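Long-range contacts in putative alpha-L-fucosidase (Bacteroides thetaiotaomicron, PDB 3EYP), which is probably an alpha-L-fucosidase of glycosyl hydrolase family 29, cleaving fucose from glycoconjugates: residues Leu8-Tyr18 with Gly246-Thr254; Asp205-Ala213 with Glu232-Gly242. One frame throughout, in Å; residues are numbered along the deposited sequence.

Overall arrangement
Both contacts belong to the catalytic TIM barrel, and their centres lie about 14 Å apart. Contact 2 falls within the 227 residues that separate the two segments of contact 1. They meet at residues 205-207: the Gln14 side chain reaches Asp205 O (NE2 to O 2.7 Å), and Glu253 N lies 2.8 Å from Arg207 O in a backbone pair, both probable hydrogen bonds. Asp205 and Val206 also pair with Ile194, consistent with residues 205-207 bridging edge strands 193-195 and 253-257. Contact 1 holds helix 12-20 against this bridge. Contact 2 flanks a glycerol, probably from the crystallisation liquor, also hydrogen-bonded to Asp166 and Asp255; the site may be part of the substrate pocket.

Contact 1: Leu8-Tyr18 with Gly246-Thr254; sequences LVPSARQLEWY and GDAYIPAET
Gln14 NE2 donates to two backbone carbonyls: Tyr249 O, 2.8 Å from NE2, and, outside the two segments, Asp205 O. The bond to Tyr249 is fairly straight (160° at the hydrogen) and close to the plane of the Gln14 amide, yet it reaches the carbonyl from above its plane. The same amide completes a capping box on helix 12-20, which leads into the first strand of the TIM barrel: Gln14 OE1 accepts Ser11 N at 2.9 Å on an in-plane lone pair, and Gln14 N donates back to Ser11 OG. Ahead of the helix, Pro10 covers one face of Tyr249, with Pro10 CD 4.0 Å from the ring centroid and 28° off its normal, a CH-pi contact. Pro251 packs against two aromatic residues, its CG 3.6 Å from Trp17 CZ3 and its CB against Tyr18, whose OH bonds to Asn289 O. Trp17 has CG anti to the backbone N (chi1 166°), which carries the indole edge to residues 252-253. There Trp17 NE1 donates to the anti lone pair of Glu253 OE1 at 3.0 Å, while Glu253 OE2 accepts from Trp164. Losing the indole to an alanine would probably leave Glu253 OE1 without this donor and open a gap beside Pro251 CG and over the Tyr18 face now covered by Trp17 CZ3. At the far rim of the indole, Ala252 O lies in the ring plane, 3.1 Å from Trp17 CH2.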
loop_
_atom_site.group_PDB
_atom_site.type_symbol
_atom_site.label_atom_id
_atom_site.label_comp_id
_atom_site.label_asym_id
_atom_site.label_seq_id
_atom_site.Cartn_x
_atom_site.Cartn_y
_atom_site.Cartn_z
ATOM N N LEU A 8 20.371 3.992 -2.311
ATOM C CA LEU A 8 19.337 4.720 -1.526
ATOM C C LEU A 8 18.574 3.771 -0.603
ATOM O O LEU A 8 18.310 2.616 -0.933
ATOM C CB LEU A 8 18.360 5.454 -2.498
ATOM C CG LEU A 8 19.056 6.479 -3.438
ATOM C CD1 LEU A 8 17.972 7.238 -4.175
ATOM C CD2 LEU A 8 20.045 7.420 -2.694
ATOM N N VAL A 9 18.236 4.253 0.568
ATOM C CA VAL A 9 17.598 3.446 1.605
ATOM C C VAL A 9 16.324 4.119 2.184
ATOM O O VAL A 9 16.142 5.346 2.119
ATOM C CB VAL A 9 18.623 3.141 2.769
ATOM C CG1 VAL A 9 19.920 2.482 2.201
ATOM C CG2 VAL A 9 18.947 4.407 3.511
ATOM N N PRO A 10 15.424 3.327 2.737
ATOM C CA PRO A 10 14.195 3.878 3.262
ATOM C C PRO A 10 14.375 4.604 4.578
ATOM O O PRO A 10 15.265 4.283 5.376
ATOM C CB PRO A 10 13.343 2.643 3.490
ATOM C CG PRO A 10 14.356 1.574 3.807
ATOM C CD PRO A 10 15.456 1.858 2.829
ATOM N N SER A 11 13.482 5.544 4.796
ATOM C CA SER A 11 13.375 6.257 6.084
ATOM C C SER A 11 12.600 5.450 7.108
ATOM O O SER A 11 12.006 4.421 6.819
ATOM C CB SER A 11 12.686 7.588 5.910
ATOM O OG SER A 11 11.337 7.405 5.550
ATOM N N ALA A 12 12.614 5.932 8.342
ATOM C CA ALA A 12 11.873 5.241 9.419
ATOM C C ALA A 12 10.366 5.154 9.046
ATOM O O ALA A 12 9.697 4.138 9.244
ATOM C CB ALA A 12 12.067 5.953 10.798
ATOM N N ARG A 13 9.873 6.243 8.470
ATOM C CA ARG A 13 8.453 6.347 7.999
ATOM C C ARG A 13 8.142 5.331 6.921
ATOM O O ARG A 13 7.113 4.705 6.894
ATOM C CB ARG A 13 8.126 7.758 7.463
ATOM C CG ARG A 13 7.798 8.692 8.626
ATOM C CD ARG A 13 7.196 10.058 8.182
ATOM N NE ARG A 13 7.930 10.691 7.133
ATOM C CZ ARG A 13 8.970 11.477 7.331
ATOM N NH1 ARG A 13 9.370 11.766 8.539
ATOM N NH2 ARG A 13 9.594 11.994 6.306
ATOM N N GLN A 14 9.074 5.213 6.007
ATOM C CA GLN A 14 8.913 4.324 4.888
ATOM C C GLN A 14 8.958 2.887 5.356
ATOM O O GLN A 14 8.247 2.069 4.889
ATOM C CB GLN A 14 9.893 4.623 3.758
ATOM C CG GLN A 14 9.632 5.986 3.112
ATOM C CD GLN A 14 10.756 6.409 2.171
ATOM O OE1 GLN A 14 11.931 6.191 2.472
ATOM N NE2 GLN A 14 10.414 7.034 1.043
ATOM N N LEU A 15 9.777 2.598 6.340
ATOM C CA LEU A 15 9.814 1.226 6.889
ATOM C C LEU A 15 8.486 0.884 7.594
ATOM O O LEU A 15 7.960 -0.205 7.499
ATOM C CB LEU A 15 10.984 1.089 7.878
ATOM C CG LEU A 15 12.414 1.077 7.359
ATOM C CD1 LEU A 15 13.381 1.229 8.627
ATOM C CD2 LEU A 15 12.612 -0.259 6.598
ATOM N N GLU A 16 7.980 1.834 8.350
ATOM C CA GLU A 16 6.710 1.637 9.100
ATOM C C GLU A 16 5.556 1.355 8.110
ATOM O O GLU A 16 4.772 0.412 8.255
ATOM C CB GLU A 16 6.446 2.873 9.983
ATOM C CG GLU A 16 5.093 2.833 10.743
ATOM C CD GLU A 16 3.913 3.231 9.856
ATOM O OE1 GLU A 16 4.044 4.263 9.147
ATOM O OE2 GLU A 16 2.878 2.509 9.869
ATOM N N TRP A 17 5.540 2.148 7.052
ATOM C CA TRP A 17 4.519 2.057 5.981
ATOM C C TRP A 17 4.610 0.733 5.250
ATOM O O TRP A 17 3.622 0.034 5.038
ATOM C CB TRP A 17 4.676 3.237 5.007
ATOM C CG TRP A 17 3.956 3.126 3.693
ATOM C CD1 TRP A 17 2.687 3.530 3.422
ATOM C CD2 TRP A 17 4.494 2.628 2.447
ATOM N NE1 TRP A 17 2.386 3.314 2.081
ATOM C CE2 TRP A 17 3.470 2.741 1.470
ATOM C CE3 TRP A 17 5.697 2.037 2.085
ATOM C CZ2 TRP A 17 3.639 2.318 0.166
ATOM C CZ3 TRP A 17 5.869 1.607 0.784
ATOM C CH2 TRP A 17 4.840 1.763 -0.173
ATOM N N TYR A 18 5.833 0.327 4.934
ATOM C CA TYR A 18 6.019 -0.944 4.234
ATOM C C TYR A 18 5.444 -2.120 5.045
ATOM O O TYR A 18 4.843 -3.064 4.520
ATOM C CB TYR A 18 7.514 -1.174 3.902
ATOM C CG TYR A 18 7.880 -1.057 2.445
ATOM C CD1 TYR A 18 8.981 -0.296 2.043
ATOM C CD2 TYR A 18 7.154 -1.753 1.474
ATOM C CE1 TYR A 18 9.353 -0.233 0.714
ATOM C CE2 TYR A 18 7.498 -1.681 0.145
ATOM C CZ TYR A 18 8.577 -0.902 -0.232
ATOM O OH TYR A 18 8.937 -0.837 -1.552
ATOM N N GLY A 246 17.124 5.124 -10.059
ATOM C CA GLY A 246 16.322 6.315 -9.595
ATOM C C GLY A 246 17.009 7.168 -8.564
ATOM O O GLY A 246 17.712 6.686 -7.672
ATOM N N ASP A 247 16.775 8.460 -8.682
ATOM C CA ASP A 247 17.399 9.475 -7.826
ATOM C C ASP A 247 16.781 9.682 -6.449
ATOM O O ASP A 247 17.348 10.392 -5.624
ATOM C CB ASP A 247 17.587 10.840 -8.503
ATOM C CG ASP A 247 16.273 11.570 -8.811
ATOM O OD1 ASP A 247 15.248 11.288 -8.179
ATOM O OD2 ASP A 247 16.301 12.458 -9.703
ATOM N N ALA A 248 15.674 8.998 -6.211
ATOM C CA ALA A 248 14.901 9.102 -4.987
ATOM C C ALA A 248 14.328 7.810 -4.526
ATOM O O ALA A 248 13.864 6.980 -5.313
ATOM C CB ALA A 248 13.762 10.182 -5.149
ATOM N N TYR A 249 14.241 7.663 -3.217
ATOM C CA TYR A 249 13.635 6.455 -2.595
ATOM C C TYR A 249 12.242 6.862 -2.163
ATOM O O TYR A 249 12.058 7.604 -1.201
ATOM C CB TYR A 249 14.456 5.956 -1.429
ATOM C CG TYR A 249 14.120 4.542 -0.999
ATOM C CD1 TYR A 249 14.976 3.483 -1.286
ATOM C CD2 TYR A 249 12.953 4.268 -0.281
ATOM C CE1 TYR A 249 14.651 2.174 -0.901
ATOM C CE2 TYR A 249 12.636 2.981 0.104
ATOM C CZ TYR A 249 13.471 1.936 -0.203
ATOM O OH TYR A 249 13.136 0.627 0.204
ATOM N N ILE A 250 11.304 6.493 -3.004
ATOM C CA ILE A 250 9.865 6.840 -2.830
ATOM C C ILE A 250 9.075 5.670 -3.342
ATOM O O ILE A 250 8.726 5.609 -4.549
ATOM C CB ILE A 250 9.458 8.107 -3.608
ATOM C CG1 ILE A 250 10.427 9.259 -3.389
ATOM C CG2 ILE A 250 8.064 8.568 -3.173
ATOM C CD1 ILE A 250 10.357 10.379 -4.425
ATOM N N PRO A 251 8.817 4.695 -2.466
ATOM C CA PRO A 251 8.228 3.483 -2.930
ATOM C C PRO A 251 6.780 3.646 -3.401
ATOM O O PRO A 251 6.096 4.592 -3.024
ATOM C CB PRO A 251 8.277 2.546 -1.718
ATOM C CG PRO A 251 8.656 3.354 -0.576
ATOM C CD PRO A 251 9.123 4.692 -1.024
ATOM N N ALA A 252 6.374 2.750 -4.257
ATOM C CA ALA A 252 5.006 2.732 -4.813
ATOM C C ALA A 252 3.955 2.282 -3.817
ATOM O O ALA A 252 4.045 1.221 -3.154
ATOM C CB ALA A 252 4.926 1.849 -6.073
ATOM N N GLU A 253 2.864 3.046 -3.816
ATOM C CA GLU A 253 1.616 2.638 -3.127
ATOM C C GLU A 253 0.492 2.342 -4.143
ATOM O O GLU A 253 0.177 3.139 -4.984
ATOM C CB GLU A 253 1.191 3.732 -2.150
ATOM C CG GLU A 253 0.120 3.271 -1.106
ATOM C CD GLU A 253 -0.423 4.456 -0.327
ATOM O OE1 GLU A 253 -0.026 4.673 0.829
ATOM O OE2 GLU A 253 -1.205 5.205 -0.893
ATOM N N THR A 254 -0.050 1.125 -4.093
ATOM C CA THR A 254 -0.973 0.640 -5.085
ATOM C C THR A 254 -2.403 0.752 -4.584
ATOM O O THR A 254 -2.799 0.069 -3.649
ATOM C CB THR A 254 -0.693 -0.864 -5.443
ATOM O OG1 THR A 254 0.681 -0.972 -5.891
ATOM C CG2 THR A 254 -1.606 -1.376 -6.521
HETATM O O HOH W 1 11.733 -1.939 -0.867
#

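Contact 2: Asp205-Ala213 with Glu232-Gly242; sequences DVRWMGNEA and EAQYYKGLNEG. With GOL (glycerol), chain C.
Arg207 reaches along Leu239 to grip its carbonyl. From CB, chi1 of 66° sets CG between the backbone nitrogen and the carbonyl carbon, and from there the chain runs extended to NE. Arg207 CD lies 4.0 Å from Leu239 O. Arg207 NE then donates to Leu239 O at 2.9 Å and NH2 to the same oxygen at 3.1 Å, a side-on grip by two nitrogens with the oxygen lying in the guanidinium plane. Arg207 NH2 also sits 3.4 Å from Gly242 CA, where a CB would clash. The remaining bonds of the guanidinium lie outside the segments: NH1 to Ile250 O, and a further one from NH2 to Trp221 O.

The helix is tied a second time through Asn240, whose ND2 donates to Met209 O at 2.9 Å, nearly in line with the carbonyl (163° at the oxygen). Asn211 ND2 donates to Tyr236 OH at 3.0 Å, and its OD1 accepts Ala213 N in an Asx turn, which fixes the turn of the amide. Both amide nitrogens also donate to Glu215 O, outside the segments. Gly210 O meets the edge of the Tyr236 ring, and a side chain at Gly210, whose phi is positive, would run into Tyr236 CD1.

Trp208 is sandwiched: Gly210 N lies 3.4 Å above the centre of one indole face, and glycerol C3 3.3 Å above the opposite face, toward the rim. Glu232 CG lies at the edge of that indole, the chain crossing at about a right angle, and Glu232 OE2 accepts from glycerol O1.

Asp205 and Val206 pair with Ile194 of strand 193-195, and Arg207 with Pro251 and Glu253, while Leu239 of helix 236-240 also packs on Ala228 of helix 226-230.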
loop_
_atom_site.group_PDB
_atom_site.type_symbol
_atom_site.label_atom_id
_atom_site.label_comp_id
_atom_site.label_asym_id
_atom_site.label_seq_id
_atom_site.Cartn_x
_atom_site.Cartn_y
_atom_site.Cartn_z
ATOM N N ASP A 205 6.633 10.791 0.487
ATOM C CA ASP A 205 7.238 9.619 1.123
ATOM C C ASP A 205 7.008 8.399 0.250
ATOM O O ASP A 205 7.859 7.497 0.144
ATOM C CB ASP A 205 6.679 9.391 2.517
ATOM C CG ASP A 205 7.095 10.467 3.472
ATOM O OD1 ASP A 205 8.299 10.763 3.587
ATOM O OD2 ASP A 205 6.216 10.996 4.119
ATOM N N VAL A 206 5.825 8.382 -0.332
ATOM C CA VAL A 206 5.397 7.297 -1.244
ATOM C C VAL A 206 4.768 7.873 -2.491
ATOM O O VAL A 206 4.223 9.000 -2.493
ATOM C CB VAL A 206 4.507 6.272 -0.522
ATOM C CG1 VAL A 206 5.225 5.763 0.771
ATOM C CG2 VAL A 206 3.097 6.861 -0.155
ATOM N N ARG A 207 4.834 7.087 -3.559
ATOM C CA ARG A 207 4.329 7.512 -4.852
ATOM C C ARG A 207 3.159 6.703 -5.350
ATOM O O ARG A 207 2.921 5.565 -4.934
ATOM C CB ARG A 207 5.465 7.376 -5.909
ATOM C CG ARG A 207 5.918 5.916 -6.205
ATOM C CD ARG A 207 7.030 5.841 -7.322
ATOM N NE ARG A 207 7.105 4.526 -7.962
ATOM C CZ ARG A 207 8.047 3.605 -7.730
ATOM N NH1 ARG A 207 8.935 3.780 -6.766
ATOM N NH2 ARG A 207 8.021 2.436 -8.368
ATOM N N TRP A 208 2.499 7.277 -6.347
ATOM C CA TRP A 208 1.582 6.523 -7.203
ATOM C C TRP A 208 2.311 5.596 -8.193
ATOM O O TRP A 208 3.463 5.773 -8.531
ATOM C CB TRP A 208 0.658 7.461 -7.980
ATOM C CG TRP A 208 -0.511 6.779 -8.578
ATOM C CD1 TRP A 208 -1.291 5.814 -8.009
ATOM C CD2 TRP A 208 -1.076 7.054 -9.861
ATOM N NE1 TRP A 208 -2.301 5.461 -8.882
ATOM C CE2 TRP A 208 -2.190 6.218 -10.018
ATOM C CE3 TRP A 208 -0.733 7.933 -10.900
ATOM C CZ2 TRP A 208 -2.985 6.242 -11.181
ATOM C CZ3 TRP A 208 -1.519 7.968 -12.036
ATOM C CH2 TRP A 208 -2.625 7.140 -12.166
ATOM N N MET A 209 1.584 4.596 -8.680
ATOM C CA MET A 209 2.187 3.604 -9.544
ATOM C C MET A 209 1.543 3.512 -10.910
ATOM O O MET A 209 1.666 2.532 -11.591
ATOM C CB MET A 209 2.229 2.221 -8.903
ATOM C CG MET A 209 1.141 1.980 -7.949
ATOM S SD MET A 209 -0.526 1.997 -8.579
ATOM C CE MET A 209 -0.547 0.422 -9.408
ATOM N N GLY A 210 0.787 4.527 -11.235
ATOM C CA GLY A 210 0.274 4.779 -12.559
ATOM C C GLY A 210 -1.004 4.131 -13.065
ATOM O O GLY A 210 -1.420 4.424 -14.178
ATOM N N ASN A 211 -1.597 3.229 -12.301
ATOM C CA ASN A 211 -2.958 2.705 -12.574
ATOM C C ASN A 211 -3.800 2.460 -11.322
ATOM O O ASN A 211 -3.305 2.529 -10.204
ATOM C CB ASN A 211 -2.939 1.449 -13.453
ATOM C CG ASN A 211 -2.373 0.237 -12.727
ATOM O OD1 ASN A 211 -3.030 -0.315 -11.863
ATOM N ND2 ASN A 211 -1.105 -0.171 -13.069
ATOM N N GLU A 212 -5.101 2.231 -11.523
ATOM C CA GLU A 212 -5.989 2.009 -10.372
ATOM C C GLU A 212 -6.542 0.635 -10.495
ATOM O O GLU A 212 -7.689 0.371 -10.100
ATOM C CB GLU A 212 -7.145 3.028 -10.306
ATOM C CG GLU A 212 -6.669 4.429 -10.058
ATOM C CD GLU A 212 -7.758 5.515 -10.166
ATOM O OE1 GLU A 212 -8.945 5.233 -10.499
ATOM O OE2 GLU A 212 -7.378 6.674 -9.917
ATOM N N ALA A 213 -5.725 -0.236 -11.090
ATOM C CA ALA A 213 -6.159 -1.604 -11.354
ATOM C C ALA A 213 -5.601 -2.600 -10.356
ATOM O O ALA A 213 -5.993 -3.780 -10.327
ATOM C CB ALA A 213 -5.841 -2.022 -12.759
ATOM N N GLU A 232 3.840 12.936 -13.968
ATOM C CA GLU A 232 2.984 11.727 -13.856
ATOM C C GLU A 232 2.594 11.070 -15.204
ATOM O O GLU A 232 2.999 9.947 -15.565
ATOM C CB GLU A 232 1.711 12.121 -13.080
ATOM C CG GLU A 232 1.092 11.010 -12.275
ATOM C CD GLU A 232 -0.168 11.430 -11.518
ATOM O OE1 GLU A 232 -1.235 11.540 -12.173
ATOM O OE2 GLU A 232 -0.087 11.563 -10.268
ATOM N N ALA A 233 1.786 11.790 -15.962
ATOM C CA ALA A 233 1.125 11.189 -17.120
ATOM C C ALA A 233 2.072 10.737 -18.223
ATOM O O ALA A 233 1.711 9.955 -19.119
ATOM C CB ALA A 233 0.048 12.159 -17.700
ATOM N N GLN A 234 3.292 11.216 -18.150
ATOM C CA GLN A 234 4.252 10.951 -19.202
ATOM C C GLN A 234 5.342 9.957 -18.768
ATOM O O GLN A 234 6.263 9.631 -19.523
ATOM C CB GLN A 234 4.794 12.293 -19.719
ATOM C CG GLN A 234 3.627 13.171 -20.415
ATOM C CD GLN A 234 2.989 12.460 -21.661
ATOM O OE1 GLN A 234 3.709 11.877 -22.457
ATOM N NE2 GLN A 234 1.660 12.502 -21.803
ATOM N N TYR A 235 5.185 9.420 -17.558
ATOM C CA TYR A 235 6.162 8.424 -16.997
ATOM C C TYR A 235 5.483 7.244 -16.319
ATOM O O TYR A 235 5.705 6.953 -15.144
ATOM C CB TYR A 235 7.058 9.067 -15.926
ATOM C CG TYR A 235 8.079 10.055 -16.436
ATOM C CD1 TYR A 235 9.405 9.674 -16.604
ATOM C CD2 TYR A 235 7.732 11.361 -16.745
ATOM C CE1 TYR A 235 10.358 10.561 -17.069
ATOM C CE2 TYR A 235 8.692 12.266 -17.196
ATOM C CZ TYR A 235 10.011 11.837 -17.337
ATOM O OH TYR A 235 10.987 12.694 -17.773
ATOM N N TYR A 236 4.639 6.583 -17.052
ATOM C CA TYR A 236 3.950 5.376 -16.544
ATOM C C TYR A 236 4.965 4.400 -16.010
ATOM O O TYR A 236 4.849 3.903 -14.902
ATOM C CB TYR A 236 3.104 4.663 -17.632
ATOM C CG TYR A 236 2.395 3.428 -17.112
ATOM C CD1 TYR A 236 1.281 3.536 -16.281
ATOM C CD2 TYR A 236 2.833 2.171 -17.412
ATOM C CE1 TYR A 236 0.644 2.420 -15.777
ATOM C CE2 TYR A 236 2.181 1.046 -16.914
ATOM C CZ TYR A 236 1.086 1.187 -16.105
ATOM O OH TYR A 236 0.425 0.094 -15.614
ATOM N N LYS A 237 5.979 4.119 -16.819
ATOM C CA LYS A 237 6.929 3.080 -16.437
ATOM C C LYS A 237 7.713 3.492 -15.213
ATOM O O LYS A 237 7.887 2.742 -14.279
ATOM C CB LYS A 237 7.873 2.753 -17.568
ATOM C CG LYS A 237 8.875 1.710 -17.193
ATOM C CD LYS A 237 9.986 1.654 -18.247
ATOM C CE LYS A 237 9.815 0.530 -19.201
ATOM N NZ LYS A 237 11.143 0.362 -19.963
ATOM N N GLY A 238 8.141 4.732 -15.220
ATOM C CA GLY A 238 8.866 5.320 -14.097
ATOM C C GLY A 238 8.108 5.231 -12.785
ATOM O O GLY A 238 8.691 5.141 -11.701
ATOM N N LEU A 239 6.784 5.277 -12.886
ATOM C CA LEU A 239 5.961 5.192 -11.694
ATOM C C LEU A 239 5.658 3.760 -11.366
ATOM O O LEU A 239 5.697 3.352 -10.224
ATOM C CB LEU A 239 4.669 6.006 -11.850
ATOM C CG LEU A 239 4.745 7.544 -11.886
ATOM C CD1 LEU A 239 3.360 8.153 -12.034
ATOM C CD2 LEU A 239 5.393 8.062 -10.622
ATOM N N ASN A 240 5.285 3.006 -12.377
ATOM C CA ASN A 240 4.781 1.647 -12.186
ATOM C C ASN A 240 5.933 0.649 -11.829
ATOM O O ASN A 240 5.767 -0.241 -11.029
ATOM C CB ASN A 240 4.022 1.180 -13.441
ATOM C CG ASN A 240 3.332 -0.134 -13.277
ATOM O OD1 ASN A 240 3.751 -1.131 -13.900
ATOM N ND2 ASN A 240 2.209 -0.168 -12.470
ATOM N N GLU A 241 7.063 0.816 -12.498
ATOM C CA GLU A 241 8.270 -0.040 -12.306
ATOM C C GLU A 241 9.336 0.578 -11.449
ATOM O O GLU A 241 10.169 -0.101 -10.854
ATOM C CB GLU A 241 8.857 -0.459 -13.655
ATOM C CG GLU A 241 7.867 -1.390 -14.386
ATOM C CD GLU A 241 8.325 -1.967 -15.720
ATOM O OE1 GLU A 241 9.535 -1.890 -16.012
ATOM O OE2 GLU A 241 7.446 -2.490 -16.461
ATOM N N GLY A 242 9.370 1.891 -11.484
ATOM C CA GLY A 242 10.366 2.634 -10.822
ATOM C C GLY A 242 11.640 2.459 -11.645
ATOM O O GLY A 242 11.587 2.023 -12.776
HETATM C C1 GOL C . -2.999 10.156 -7.983
HETATM O O1 GOL C . -2.699 11.235 -8.851
HETATM C C2 GOL C . -4.030 9.237 -8.604
HETATM O O2 GOL C . -5.296 9.859 -8.668
HETATM C C3 GOL C . -4.127 7.960 -7.800
HETATM O O3 GOL C . -5.425 7.396 -7.780
#